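Local coordinates for hydroxyethylphosphonate dioxygenase (PDB 6B9R), which probably uses iron and dioxygen to cleave 2-hydroxyethylphosphonate oxidatively, giving hydroxymethylphosphonate, at residues G239-S244 with L296-T301; T251-L256 with D265-L270. One frame throughout, in Å; residues are numbered along the deposited sequence.

From the N terminus, the chain enters the helix-turn-helix unit at helix 238-249, passes through helices 253-260, 264-271 and 279-288, and returns in the loop 296-301. Interaction 1 closes this whole excursion by setting the returning loop on the first helix. Interaction 2 closes a much shorter loop lying wholly within it, pairing the start of helix 253-260 with helix 264-271. Interaction 1 thus joins the two ends of the small helical domain, and interaction 2 the two helices of its helix-turn-helix. The two contacts, their centres about 15 Å apart, touch directly: Leu242 CD2 packs on Leu270 CB, 3.8 Å away. Both also touch the second subunit.

Interaction 1 of 2, residues G239-S244 with L296-T301; sequences GAMLRS and LLVPHT
Met241 and Leu296 mark the closest backbone approach, their CA atoms 6.0 Å apart, where helical residues 239-244 meet segment 296-301, in the loop after helix 279-288. Both belong to a Cro/C1-type helix-turn-helix domain, and the contact brings the first helix of that domain together with the chain as it leaves toward strand 307-310. No hydrogen bond links the segments. Within the helix, Arg243 N bonds Gly239 O at 2.9 Å, while cohesion across the interface is apolar, with 191 Å² buried over the two sides.

Met241 has the largest share. Its CG lies trans to the backbone N (chi1 -173°), and bends at chi2 (74°) and chi3 (-102°) fold the thioether back instead of letting it extend. The base of the side chain therefore does the touching: CB sits 3.5 Å from Val298 CG2, and CG follows at 3.8 Å from the same methyl. SD is more distant, 4.2 Å from Val298 CG2, so one valine branch is met by three successive atoms of a side chain that runs obliquely across it. Met241 CG also lies 3.9 Å from Leu296 O, a van der Waals approach.

Leu296 adds a looser second point. It also packs on Leu282, Leu285 and Ala286 of helix 279-288, which places it between that helix and helix 238-249. The next two residues also contact the second subunit: Leu297 O accepts a hydrogen bond from Arg294 NH1 of the second subunit, and Val298 packs on Phe429 of that subunit. Within the domain core, the leucine pair is joined methyl to methyl, Leu242 CD1 lying 4.4 Å from Leu296 CD2.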
loop_
_atom_site.group_PDB
_atom_site.type_symbol
_atom_site.label_atom_id
_atom_site.label_comp_id
_atom_site.label_asym_id
_atom_site.label_seq_id
_atom_site.Cartn_x
_atom_site.Cartn_y
_atom_site.Cartn_z
ATOM N N GLY A 239 -1.309 15.872 -16.931
ATOM C CA GLY A 239 -0.556 15.454 -18.103
ATOM C C GLY A 239 0.512 14.429 -17.769
ATOM O O GLY A 239 0.741 13.487 -18.532
ATOM N N ALA A 240 1.176 14.593 -16.619
ATOM C CA ALA A 240 2.205 13.640 -16.213
ATOM C C ALA A 240 1.603 12.275 -15.906
ATOM O O ALA A 240 2.189 11.239 -16.244
ATOM C CB ALA A 240 2.961 14.164 -14.991
ATOM N N MET A 241 0.449 12.272 -15.240
ATOM C CA MET A 241 -0.302 11.053 -14.974
ATOM C C MET A 241 -0.668 10.345 -16.274
ATOM O O MET A 241 -0.482 9.131 -16.408
ATOM C CB MET A 241 -1.551 11.417 -14.175
ATOM C CG MET A 241 -2.396 10.272 -13.655
ATOM S SD MET A 241 -1.592 9.465 -12.266
ATOM C CE MET A 241 -1.000 8.056 -13.161
ATOM N N LEU A 242 -1.199 11.092 -17.247
ATOM C CA LEU A 242 -1.513 10.502 -18.543
ATOM C C LEU A 242 -0.263 9.933 -19.206
ATOM O O LEU A 242 -0.268 8.792 -19.684
ATOM C CB LEU A 242 -2.179 11.542 -19.442
ATOM C CG LEU A 242 -2.499 11.078 -20.865
ATOM C CD1 LEU A 242 -3.499 9.916 -20.840
ATOM C CD2 LEU A 242 -3.037 12.242 -21.697
ATOM N N ARG A 243 0.833 10.704 -19.231
ATOM C CA ARG A 243 2.073 10.168 -19.803
ATOM C C ARG A 243 2.508 8.896 -19.079
ATOM O O ARG A 243 2.997 7.942 -19.703
ATOM C CB ARG A 243 3.199 11.206 -19.743
ATOM C CG ARG A 243 2.999 12.432 -20.648
ATOM C CD ARG A 243 4.282 13.233 -20.790
ATOM N NE ARG A 243 4.955 13.487 -19.512
ATOM C CZ ARG A 243 4.714 14.542 -18.732
ATOM N NH1 ARG A 243 3.799 15.439 -19.079
ATOM N NH2 ARG A 243 5.382 14.703 -17.600
ATOM N N SER A 244 2.341 8.865 -17.759
ATOM C CA SER A 244 2.787 7.704 -16.997
ATOM C C SER A 244 1.973 6.457 -17.340
ATOM O O SER A 244 2.533 5.353 -17.456
ATOM C CB SER A 244 2.716 8.009 -15.498
ATOM O OG SER A 244 3.199 6.913 -14.739
ATOM N N LEU A 296 -6.617 8.383 -13.834
ATOM C CA LEU A 296 -6.102 9.531 -14.575
ATOM C C LEU A 296 -6.270 10.842 -13.818
ATOM O O LEU A 296 -5.844 11.890 -14.315
ATOM C CB LEU A 296 -6.788 9.634 -15.939
ATOM C CG LEU A 296 -6.611 8.443 -16.891
ATOM C CD1 LEU A 296 -7.372 8.708 -18.205
ATOM C CD2 LEU A 296 -5.149 8.166 -17.187
ATOM N N LEU A 297 -6.885 10.806 -12.637
ATOM C CA LEU A 297 -7.090 11.985 -11.806
ATOM C C LEU A 297 -5.986 12.070 -10.759
ATOM O O LEU A 297 -5.561 11.051 -10.213
ATOM C CB LEU A 297 -8.454 11.940 -11.121
ATOM C CG LEU A 297 -9.675 12.039 -12.037
ATOM C CD1 LEU A 297 -10.937 12.076 -11.186
ATOM C CD2 LEU A 297 -9.577 13.291 -12.903
ATOM N N VAL A 298 -5.521 13.284 -10.489
ATOM C CA VAL A 298 -4.416 13.528 -9.571
ATOM C C VAL A 298 -4.929 14.445 -8.471
ATOM O O VAL A 298 -5.546 15.467 -8.773
ATOM C CB VAL A 298 -3.199 14.162 -10.272
ATOM C CG1 VAL A 298 -2.012 14.240 -9.320
ATOM C CG2 VAL A 298 -2.832 13.377 -11.521
ATOM N N PRO A 299 -4.705 14.136 -7.202
ATOM C CA PRO A 299 -5.170 15.040 -6.153
ATOM C C PRO A 299 -4.380 16.331 -6.181
ATOM O O PRO A 299 -3.216 16.367 -6.588
ATOM C CB PRO A 299 -4.913 14.255 -4.863
ATOM C CG PRO A 299 -3.762 13.387 -5.207
ATOM C CD PRO A 299 -3.991 12.980 -6.642
ATOM N N HIS A 300 -5.055 17.405 -5.797
ATOM C CA HIS A 300 -4.389 18.662 -5.525
ATOM C C HIS A 300 -4.060 18.722 -4.045
ATOM O O HIS A 300 -4.568 17.940 -3.238
ATOM C CB HIS A 300 -5.272 19.838 -5.932
ATOM C CG HIS A 300 -5.589 19.873 -7.394
ATOM N ND1 HIS A 300 -4.849 20.606 -8.299
ATOM C CD2 HIS A 300 -6.562 19.263 -8.110
ATOM C CE1 HIS A 300 -5.356 20.449 -9.508
ATOM N NE2 HIS A 300 -6.397 19.639 -9.422
ATOM N N THR A 301 -3.169 19.627 -3.697
ATOM C CA THR A 301 -2.884 19.884 -2.299
ATOM C C THR A 301 -3.338 21.299 -1.961
ATOM O O THR A 301 -3.476 22.150 -2.843
ATOM C CB THR A 301 -1.396 19.690 -2.009
ATOM O OG1 THR A 301 -1.180 19.690 -0.593
ATOM C CG2 THR A 301 -0.575 20.798 -2.675
#

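Interaction 2 of 2, residues T251-L256 with D265-L270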
loop_
_atom_site.group_PDB
_atom_site.type_symbol
_atom_site.label_atom_id
_atom_site.label_comp_id
_atom_site.label_asym_id
_atom_site.label_seq_id
_atom_site.Cartn_x
_atom_site.Cartn_y
_atom_site.Cartn_z
ATOM N N THR A 251 1.840 2.316 -25.061
ATOM C CA THR A 251 1.060 2.796 -26.185
ATOM C C THR A 251 1.731 4.057 -26.722
ATOM O O THR A 251 2.748 4.519 -26.202
ATOM C CB THR A 251 -0.395 3.043 -25.781
ATOM O OG1 THR A 251 -1.180 3.299 -26.954
ATOM C CG2 THR A 251 -0.497 4.241 -24.853
ATOM N N THR A 252 1.166 4.601 -27.791
ATOM C CA THR A 252 1.699 5.772 -28.467
ATOM C C THR A 252 0.573 6.787 -28.599
ATOM O O THR A 252 -0.598 6.459 -28.406
ATOM C CB THR A 252 2.255 5.411 -29.850
ATOM O OG1 THR A 252 1.167 5.071 -30.717
ATOM C CG2 THR A 252 3.189 4.214 -29.749
ATOM N N VAL A 253 0.932 8.028 -28.933
ATOM C CA VAL A 253 -0.082 9.066 -29.100
ATOM C C VAL A 253 -1.084 8.683 -30.187
ATOM O O VAL A 253 -2.299 8.823 -30.002
ATOM C CB VAL A 253 0.577 10.428 -29.401
ATOM C CG1 VAL A 253 -0.467 11.410 -29.926
ATOM C CG2 VAL A 253 1.209 10.980 -28.151
ATOM N N THR A 254 -0.602 8.192 -31.335
ATOM C CA THR A 254 -1.518 7.891 -32.436
ATOM C C THR A 254 -2.354 6.645 -32.145
ATOM O O THR A 254 -3.520 6.569 -32.553
ATOM C CB THR A 254 -0.750 7.718 -33.756
ATOM O OG1 THR A 254 0.212 6.654 -33.630
ATOM C CG2 THR A 254 -0.033 9.008 -34.136
ATOM N N GLU A 255 -1.777 5.652 -31.460
ATOM C CA GLU A 255 -2.553 4.462 -31.113
ATOM C C GLU A 255 -3.614 4.792 -30.066
ATOM O O GLU A 255 -4.776 4.394 -30.197
ATOM C CB GLU A 255 -1.623 3.348 -30.617
ATOM C CG GLU A 255 -2.353 2.125 -30.072
ATOM C CD GLU A 255 -3.103 1.342 -31.147
ATOM O OE1 GLU A 255 -2.884 1.606 -32.351
ATOM O OE2 GLU A 255 -3.907 0.450 -30.787
ATOM N N LEU A 256 -3.228 5.530 -29.022
ATOM C CA LEU A 256 -4.197 5.938 -28.012
ATOM C C LEU A 256 -5.276 6.816 -28.625
ATOM O O LEU A 256 -6.453 6.701 -28.268
ATOM C CB LEU A 256 -3.499 6.666 -26.869
ATOM C CG LEU A 256 -4.400 7.233 -25.767
ATOM C CD1 LEU A 256 -5.265 6.139 -25.156
ATOM C CD2 LEU A 256 -3.530 7.878 -24.696
ATOM N N ASP A 265 -3.673 15.383 -32.120
ATOM C CA ASP A 265 -3.292 16.697 -31.603
ATOM C C ASP A 265 -3.795 16.891 -30.181
ATOM O O ASP A 265 -3.089 17.451 -29.330
ATOM C CB ASP A 265 -3.848 17.805 -32.504
ATOM C CG ASP A 265 -3.070 17.957 -33.794
ATOM O OD1 ASP A 265 -1.979 17.360 -33.902
ATOM O OD2 ASP A 265 -3.549 18.682 -34.698
ATOM N N ARG A 266 -5.013 16.423 -29.903
ATOM C CA ARG A 266 -5.581 16.594 -28.570
ATOM C C ARG A 266 -4.867 15.720 -27.545
ATOM O O ARG A 266 -4.544 16.190 -26.448
ATOM C CB ARG A 266 -7.081 16.291 -28.600
ATOM C CG ARG A 266 -7.793 16.473 -27.260
ATOM C CD ARG A 266 -7.635 17.884 -26.706
ATOM N NE ARG A 266 -8.457 18.081 -25.512
ATOM C CZ ARG A 266 -8.246 19.019 -24.590
ATOM N NH1 ARG A 266 -7.231 19.870 -24.708
ATOM N NH2 ARG A 266 -9.056 19.104 -23.544
ATOM N N VAL A 267 -4.593 14.454 -27.883
ATOM C CA VAL A 267 -3.879 13.588 -26.945
ATOM C C VAL A 267 -2.506 14.171 -26.625
ATOM O O VAL A 267 -2.068 14.173 -25.465
ATOM C CB VAL A 267 -3.779 12.150 -27.498
ATOM C CG1 VAL A 267 -3.073 11.232 -26.491
ATOM C CG2 VAL A 267 -5.165 11.608 -27.824
ATOM N N ALA A 268 -1.816 14.699 -27.641
ATOM C CA ALA A 268 -0.510 15.299 -27.402
ATOM C C ALA A 268 -0.626 16.508 -26.486
ATOM O O ALA A 268 0.154 16.656 -25.537
ATOM C CB ALA A 268 0.143 15.688 -28.729
ATOM N N ALA A 269 -1.613 17.366 -26.741
ATOM C CA ALA A 269 -1.820 18.544 -25.906
ATOM C C ALA A 269 -2.135 18.161 -24.464
ATOM O O ALA A 269 -1.643 18.799 -23.524
ATOM C CB ALA A 269 -2.938 19.403 -26.496
ATOM N N LEU A 270 -2.944 17.112 -24.262
ATOM C CA LEU A 270 -3.237 16.690 -22.897
ATOM C C LEU A 270 -2.001 16.139 -22.196
ATOM O O LEU A 270 -1.907 16.223 -20.968
ATOM C CB LEU A 270 -4.364 15.651 -22.892
ATOM C CG LEU A 270 -5.737 16.165 -23.325
ATOM C CD1 LEU A 270 -6.707 15.015 -23.517
ATOM C CD2 LEU A 270 -6.279 17.167 -22.303
#
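Val253 and Val267 face each other across the helix-turn-helix motif, where helix 253-260 and helix 264-271 correspond to the second and third helices of a Cro/C1-type domain. Their CA atoms are 6.3 Å apart and both side chains start out toward the opposite segment, yet they slide past one another in opposite senses. As a result Val253 CG1 comes beside the branch point of its partner, 4.2 Å from Val267 CB. The same methyl also reaches the following residue, lying 4.5 Å from Ala268 CB, so it rests on two consecutive residues of helix 264-271.

Leu256, one turn further along, lays its CD2 against Val267 CG1 at an angle. Val267 CG1 stands trans to the backbone N (chi1 -178°), which carries this methyl out to the leucine, while CB remains beside Val253. Val267 thus serves both partners through different atoms. The side-chain contacts are apolar, with 184 Å² buried and no hydrogen bond between the segments. Leu256 also packs on Met246 of helix 238-249 and on Leu285 of helix 279-288, joining the pair to the domain core.

Helix 253-260 is N-capped by Thr252, whose OG1 accepts from Glu255 N at 3.1 Å and 158°. Beyond that cap, the tightest approach between the segments is Leu256 CD2 to Val267 CG1, 3.8 Å.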